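Local coordinates for uncharacterized protein (Bacillus cereus, PDB 5F2H), which is of unknown function but belongs to the alpha/beta hydrolase superfamily and is probably a hydrolase, carrying an all-helical N-terminal domain apart from its parallel-sheet domain, at residues I72-W78 with L105-E110; N49-A53 with Y79-L84. All blocks are in the same frame, centred on the assembly; numbering follows the deposited sequence.

Interaction 1 (I72-W78 with L105-E110); sequences IIEKGFW and LCKERE
A side chain of one helix can hold the chain that leaves another by bonding to backbone carbonyls in its last turn and in the loop after it, and the TPR-like N-terminal domain gives an example. Here helix 61-74 runs out, its last turn widened to a pi-type turn, and the chain from I72 to W78 bends past one flank of helix 97-115, burying 440 Å² between the segments. I72 (chi1 m, chi2 t) sets CD1 3.6 Å from C106 SG and CG2 3.9 Å from L105 CD2, while its carbonyl stays available to the arginine, R109. I73 starts out pointing away, yet its m,m rotamer brings CD1 back to 3.8 Å from L105 CD2. At G76 the chain leaves helical geometry with positive phi (64/29), a conformation glycine adopts readily, and its carbonyl O lies over one face of the R109 guanidinium. The following residues are extended. The CA-to-CB bond of F77 points away, and its side chain packs on A45 and Y48 of helix 44-58, but its carbonyl is directed at R109. W78 comes closest in the backbone, its CA 4.7 Å from C106 CA; with chi1 p the indole lies along helix 97-115, W78 CB 3.7 Å from R109 CB and E110 CA 4.0 Å above the six-membered ring centroid in a CH-pi contact. W78 N is hydrogen-bonded to S171 OG of the second subunit. R109, nearly fully extended beyond chi1 m, completes the clasp: NH1 donates to I72 O at 2.7 Å and to F77 O at 2.8 Å, whereas NH2 reaches I72 O only weakly, at 3.2 Å.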
loop_
_atom_site.group_PDB
_atom_site.type_symbol
_atom_site.label_atom_id
_atom_site.label_comp_id
_atom_site.label_asym_id
_atom_site.label_seq_id
_atom_site.Cartn_x
_atom_site.Cartn_y
_atom_site.Cartn_z
ATOM N N ILE B 72 -28.619 37.861 -0.043
ATOM C CA ILE B 72 -27.681 38.953 -0.159
ATOM C C ILE B 72 -27.521 39.787 1.098
ATOM O O ILE B 72 -26.403 40.125 1.479
ATOM C CB ILE B 72 -28.100 39.856 -1.308
ATOM C CG1 ILE B 72 -28.199 39.015 -2.574
ATOM C CG2 ILE B 72 -27.091 40.985 -1.486
ATOM C CD1 ILE B 72 -28.750 39.754 -3.767
ATOM N N ILE B 73 -28.624 40.125 1.744
ATOM C CA ILE B 73 -28.549 40.928 2.948
ATOM C C ILE B 73 -28.104 40.103 4.146
ATOM O O ILE B 73 -26.973 40.229 4.618
ATOM C CB ILE B 73 -29.906 41.588 3.283
ATOM C CG1 ILE B 73 -30.398 42.435 2.108
ATOM C CG2 ILE B 73 -29.804 42.421 4.554
ATOM C CD1 ILE B 73 -29.440 43.537 1.706
ATOM N N GLU B 74 -28.980 39.210 4.578
ATOM C CA GLU B 74 -28.741 38.383 5.746
ATOM C C GLU B 74 -27.541 37.447 5.649
ATOM O O GLU B 74 -26.722 37.396 6.565
ATOM C CB GLU B 74 -30.017 37.605 6.095
ATOM C CG GLU B 74 -31.249 38.491 6.341
ATOM C CD GLU B 74 -31.099 39.460 7.521
ATOM O OE1 GLU B 74 -30.185 39.283 8.356
ATOM O OE2 GLU B 74 -31.916 40.398 7.633
ATOM N N LYS B 75 -27.417 36.710 4.554
ATOM C CA LYS B 75 -26.285 35.796 4.424
ATOM C C LYS B 75 -25.050 36.363 3.747
ATOM O O LYS B 75 -24.004 35.740 3.753
ATOM C CB LYS B 75 -26.733 34.476 3.821
ATOM C CG LYS B 75 -27.603 33.719 4.806
ATOM C CD LYS B 75 -28.002 32.350 4.295
ATOM C CE LYS B 75 -28.654 31.533 5.403
ATOM N NZ LYS B 75 -29.851 32.194 5.992
ATOM N N GLY B 76 -25.166 37.575 3.214
ATOM C CA GLY B 76 -24.048 38.246 2.556
ATOM C C GLY B 76 -23.453 37.642 1.288
ATOM O O GLY B 76 -22.267 37.833 1.036
ATOM N N PHE B 77 -24.234 36.915 0.484
ATOM C CA PHE B 77 -23.685 36.352 -0.743
ATOM C C PHE B 77 -23.803 37.376 -1.862
ATOM O O PHE B 77 -24.432 38.421 -1.689
ATOM C CB PHE B 77 -24.438 35.109 -1.200
ATOM C CG PHE B 77 -24.503 34.011 -0.184
ATOM C CD1 PHE B 77 -23.345 33.395 0.262
ATOM C CD2 PHE B 77 -25.724 33.459 0.159
ATOM C CE1 PHE B 77 -23.402 32.325 1.128
ATOM C CE2 PHE B 77 -25.792 32.399 1.029
ATOM C CZ PHE B 77 -24.631 31.829 1.519
ATOM N N TRP B 78 -23.214 37.074 -3.018
ATOM C CA TRP B 78 -23.295 37.979 -4.180
ATOM C C TRP B 78 -23.351 37.161 -5.468
ATOM O O TRP B 78 -22.904 36.020 -5.489
ATOM C CB TRP B 78 -22.092 38.937 -4.240
ATOM C CG TRP B 78 -20.817 38.249 -4.514
ATOM C CD1 TRP B 78 -19.912 37.794 -3.611
ATOM C CD2 TRP B 78 -20.315 37.891 -5.800
ATOM N NE1 TRP B 78 -18.855 37.198 -4.254
ATOM C CE2 TRP B 78 -19.092 37.232 -5.602
ATOM C CE3 TRP B 78 -20.790 38.055 -7.106
ATOM C CZ2 TRP B 78 -18.346 36.725 -6.660
ATOM C CZ3 TRP B 78 -20.053 37.554 -8.143
ATOM C CH2 TRP B 78 -18.836 36.908 -7.917
ATOM N N LEU B 105 -25.165 46.214 -4.192
ATOM C CA LEU B 105 -24.469 45.560 -3.120
ATOM C C LEU B 105 -23.643 44.428 -3.686
ATOM O O LEU B 105 -22.480 44.282 -3.324
ATOM C CB LEU B 105 -25.452 45.123 -2.037
ATOM C CG LEU B 105 -24.891 44.477 -0.770
ATOM C CD1 LEU B 105 -23.752 45.279 -0.156
ATOM C CD2 LEU B 105 -26.036 44.277 0.221
ATOM N N CYS B 106 -24.212 43.658 -4.610
ATOM C CA CYS B 106 -23.472 42.555 -5.246
ATOM C C CYS B 106 -22.311 43.040 -6.107
ATOM O O CYS B 106 -21.242 42.439 -6.110
ATOM C CB CYS B 106 -24.372 41.701 -6.131
ATOM S SG CYS B 106 -25.625 40.740 -5.263
ATOM N N LYS B 107 -22.527 44.120 -6.848
ATOM C CA LYS B 107 -21.493 44.657 -7.713
ATOM C C LYS B 107 -20.238 44.917 -6.910
ATOM O O LYS B 107 -19.133 44.576 -7.316
ATOM C CB LYS B 107 -21.960 45.932 -8.411
ATOM C CG LYS B 107 -20.855 46.481 -9.296
ATOM C CD LYS B 107 -21.224 47.735 -10.079
ATOM C CE LYS B 107 -22.317 47.492 -11.105
ATOM N NZ LYS B 107 -22.532 48.724 -11.925
ATOM N N GLU B 108 -20.429 45.550 -5.770
ATOM C CA GLU B 108 -19.360 45.862 -4.861
ATOM C C GLU B 108 -18.626 44.596 -4.451
ATOM O O GLU B 108 -17.414 44.477 -4.648
ATOM C CB GLU B 108 -20.009 46.526 -3.655
ATOM C CG GLU B 108 -19.206 46.623 -2.383
ATOM C CD GLU B 108 -20.060 47.216 -1.287
ATOM O OE1 GLU B 108 -20.109 46.641 -0.175
ATOM O OE2 GLU B 108 -20.784 48.188 -1.594
ATOM N N ARG B 109 -19.369 43.647 -3.894
ATOM C CA ARG B 109 -18.792 42.379 -3.449
ATOM C C ARG B 109 -18.125 41.646 -4.596
ATOM O O ARG B 109 -17.161 40.934 -4.375
ATOM C CB ARG B 109 -19.855 41.490 -2.800
ATOM C CG ARG B 109 -20.439 42.058 -1.519
ATOM C CD ARG B 109 -21.640 41.265 -1.034
ATOM N NE ARG B 109 -22.231 41.855 0.169
ATOM C CZ ARG B 109 -23.387 41.473 0.719
ATOM N NH1 ARG B 109 -24.126 40.525 0.155
ATOM N NH2 ARG B 109 -23.834 42.076 1.814
ATOM N N GLU B 110 -18.635 41.815 -5.814
ATOM C CA GLU B 110 -18.066 41.154 -6.996
ATOM C C GLU B 110 -16.739 41.774 -7.408
ATOM O O GLU B 110 -15.752 41.072 -7.611
ATOM C CB GLU B 110 -19.041 41.242 -8.163
ATOM C CG GLU B 110 -18.610 40.570 -9.463
ATOM C CD GLU B 110 -19.665 40.733 -10.552
ATOM O OE1 GLU B 110 -19.517 40.198 -11.687
ATOM O OE2 GLU B 110 -20.674 41.413 -10.260
#

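Interaction 2 (N49-A53 with Y79-L84); sequences NFKYA and YGNEYL
Aromatic side chains can bridge chain segments whose backbones do not touch, a principle illustrated in the all-helical, TPR-like N-terminal domain by helix 44-58 and the chain entering helix 81-86. The first segment, 49-53, is regular helix; in the second, Y79 is extended (-134/161), G80 occupies the N-cap position and the helix starts at N81. The nearest CA pairs are N49 to Y79 at 8.3 Å and A53 to L84 at 10.1 Å, so side chains fill the space between, and the buried area is a modest 245 Å². Aromatic packing comes first. Y52, with chi1 p, and Y79, with chi1 m, form a T-shaped pair: the edge of Y52 meets the face of Y79, centroids 5.8 Å apart and planes at 76°. The Y52 hydroxyl lies over that same face, OH 3.3 Å from Y79 CD2, while the Y79 hydroxyl is hydrogen-bonded to the carbonyl of A45, one turn before N49 on helix 44-58. Other van der Waals contacts fill in: N49 CB lies 3.7 Å from Y79 CE1 and Y52 OH 4.3 Å from L84 CD2. Separately, A53 CB lies 4.0 Å from Y83 OH. M68 of helix 61-74 touches both Y52 and L84, and F170 of the second subunit packs on Y79. Polar contact is sparse. A Tris molecule, probably from the crystallisation liquor, lies close to the N49 side chain (chi1 t). Y83, its chi1 t, extends across the gap to give a weak hydrogen bond from OH to N49 OD1, 2.6 Å long.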
loop_
_atom_site.group_PDB
_atom_site.type_symbol
_atom_site.label_atom_id
_atom_site.label_comp_id
_atom_site.label_asym_id
_atom_site.label_seq_id
_atom_site.Cartn_x
_atom_site.Cartn_y
_atom_site.Cartn_z
ATOM N N ASN B 49 -30.122 31.291 -5.388
ATOM C CA ASN B 49 -30.271 31.832 -6.715
ATOM C C ASN B 49 -31.400 31.066 -7.340
ATOM O O ASN B 49 -32.367 31.667 -7.803
ATOM C CB ASN B 49 -28.984 31.717 -7.525
ATOM C CG ASN B 49 -29.090 32.369 -8.891
ATOM O OD1 ASN B 49 -30.033 33.107 -9.184
ATOM N ND2 ASN B 49 -28.092 32.136 -9.720
ATOM N N PHE B 50 -31.317 29.738 -7.317
ATOM C CA PHE B 50 -32.411 28.930 -7.882
ATOM C C PHE B 50 -33.774 29.308 -7.312
ATOM O O PHE B 50 -34.732 29.517 -8.069
ATOM C CB PHE B 50 -32.161 27.438 -7.728
ATOM C CG PHE B 50 -31.286 26.846 -8.807
ATOM C CD1 PHE B 50 -29.926 27.112 -8.872
ATOM C CD2 PHE B 50 -31.818 25.937 -9.705
ATOM C CE1 PHE B 50 -29.134 26.555 -9.870
ATOM C CE2 PHE B 50 -31.026 25.364 -10.687
ATOM C CZ PHE B 50 -29.683 25.682 -10.775
ATOM N N LYS B 51 -33.851 29.468 -5.998
ATOM C CA LYS B 51 -35.130 29.820 -5.383
ATOM C C LYS B 51 -35.745 31.131 -5.861
ATOM O O LYS B 51 -36.868 31.134 -6.366
ATOM C CB LYS B 51 -35.060 29.792 -3.852
ATOM C CG LYS B 51 -34.869 28.406 -3.272
ATOM C CD LYS B 51 -34.835 28.422 -1.758
ATOM C CE LYS B 51 -34.665 27.003 -1.223
ATOM N NZ LYS B 51 -34.740 26.900 0.262
ATOM N N TYR B 52 -35.027 32.237 -5.731
ATOM C CA TYR B 52 -35.613 33.503 -6.148
ATOM C C TYR B 52 -35.778 33.631 -7.667
ATOM O O TYR B 52 -36.686 34.311 -8.134
ATOM C CB TYR B 52 -34.889 34.715 -5.554
ATOM C CG TYR B 52 -33.486 34.983 -6.044
ATOM C CD1 TYR B 52 -33.268 35.600 -7.270
ATOM C CD2 TYR B 52 -32.387 34.739 -5.232
ATOM C CE1 TYR B 52 -31.981 35.889 -7.709
ATOM C CE2 TYR B 52 -31.104 35.049 -5.651
ATOM C CZ TYR B 52 -30.910 35.615 -6.893
ATOM O OH TYR B 52 -29.644 35.893 -7.343
ATOM N N ALA B 53 -34.912 32.990 -8.433
ATOM C CA ALA B 53 -35.030 33.046 -9.890
ATOM C C ALA B 53 -36.334 32.351 -10.287
ATOM O O ALA B 53 -37.121 32.877 -11.087
ATOM C CB ALA B 53 -33.841 32.376 -10.545
ATOM N N TYR B 79 -23.869 37.768 -6.537
ATOM C CA TYR B 79 -23.975 37.121 -7.846
ATOM C C TYR B 79 -23.499 38.068 -8.943
ATOM O O TYR B 79 -23.414 39.277 -8.736
ATOM C CB TYR B 79 -25.405 36.701 -8.105
ATOM C CG TYR B 79 -25.947 35.813 -7.005
ATOM C CD1 TYR B 79 -25.737 34.451 -7.025
ATOM C CD2 TYR B 79 -26.643 36.344 -5.938
ATOM C CE1 TYR B 79 -26.211 33.640 -6.013
ATOM C CE2 TYR B 79 -27.134 35.539 -4.938
ATOM C CZ TYR B 79 -26.919 34.183 -4.979
ATOM O OH TYR B 79 -27.417 33.377 -3.969
ATOM N N GLY B 80 -23.173 37.509 -10.111
ATOM C CA GLY B 80 -22.678 38.287 -11.268
ATOM C C GLY B 80 -23.514 39.497 -11.623
ATOM O O GLY B 80 -24.737 39.448 -11.627
ATOM N N ASN B 81 -22.848 40.591 -11.956
ATOM C CA ASN B 81 -23.553 41.802 -12.293
ATOM C C ASN B 81 -24.327 41.602 -13.557
ATOM O O ASN B 81 -25.518 41.908 -13.607
ATOM C CB ASN B 81 -22.583 42.947 -12.520
ATOM C CG ASN B 81 -23.284 44.229 -12.942
ATOM O OD1 ASN B 81 -24.406 44.513 -12.534
ATOM N ND2 ASN B 81 -22.592 45.037 -13.711
ATOM N N GLU B 82 -23.642 41.096 -14.585
ATOM C CA GLU B 82 -24.271 40.879 -15.887
ATOM C C GLU B 82 -25.481 39.968 -15.722
ATOM O O GLU B 82 -26.561 40.265 -16.211
ATOM C CB GLU B 82 -23.266 40.363 -16.911
ATOM C CG GLU B 82 -23.810 40.397 -18.335
ATOM C CD GLU B 82 -22.745 40.218 -19.416
ATOM O OE1 GLU B 82 -21.523 40.266 -19.108
ATOM O OE2 GLU B 82 -23.143 40.115 -20.602
ATOM N N TYR B 83 -25.307 38.867 -15.017
ATOM C CA TYR B 83 -26.428 38.003 -14.772
ATOM C C TYR B 83 -27.576 38.790 -14.136
ATOM O O TYR B 83 -28.693 38.828 -14.666
ATOM C CB TYR B 83 -26.029 36.867 -13.852
ATOM C CG TYR B 83 -27.213 36.159 -13.256
ATOM C CD1 TYR B 83 -27.956 35.253 -14.002
ATOM C CD2 TYR B 83 -27.577 36.383 -11.922
ATOM C CE1 TYR B 83 -29.034 34.600 -13.437
ATOM C CE2 TYR B 83 -28.655 35.737 -11.354
ATOM C CZ TYR B 83 -29.374 34.844 -12.109
ATOM O OH TYR B 83 -30.441 34.185 -11.538
ATOM N N LEU B 84 -27.292 39.424 -13.007
ATOM C CA LEU B 84 -28.300 40.203 -12.314
ATOM C C LEU B 84 -29.082 41.140 -13.187
ATOM O O LEU B 84 -30.319 41.065 -13.218
ATOM C CB LEU B 84 -27.695 40.979 -11.152
ATOM C CG LEU B 84 -27.334 40.122 -9.946
ATOM C CD1 LEU B 84 -26.548 40.930 -8.933
ATOM C CD2 LEU B 84 -28.592 39.514 -9.318
#

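Interactions 1 and 2 share one helical N-terminal domain, their centres 11 Å apart and each about 43 Å from the centre of the chain. Their segments alternate in sequence, 49-53, 72-78, 79-84 and 105-110, so W78 of interaction 1 runs directly into Y79 of interaction 2, and this one connection faces helix 97-115 with one residue and helix 44-58 with the next. Direct contacts join them too: C106 CB lies 3.6 Å from L84 CD1, and the E110 carboxylate makes a weak hydrogen bond to the N81 backbone amide. Helices 44-58, 61-74, 81-86 and 97-115 are thereby packed together. S171 and Q169 of the second subunit touch W78 and its F170 touches Y79, so the connection lies at the dimer interface.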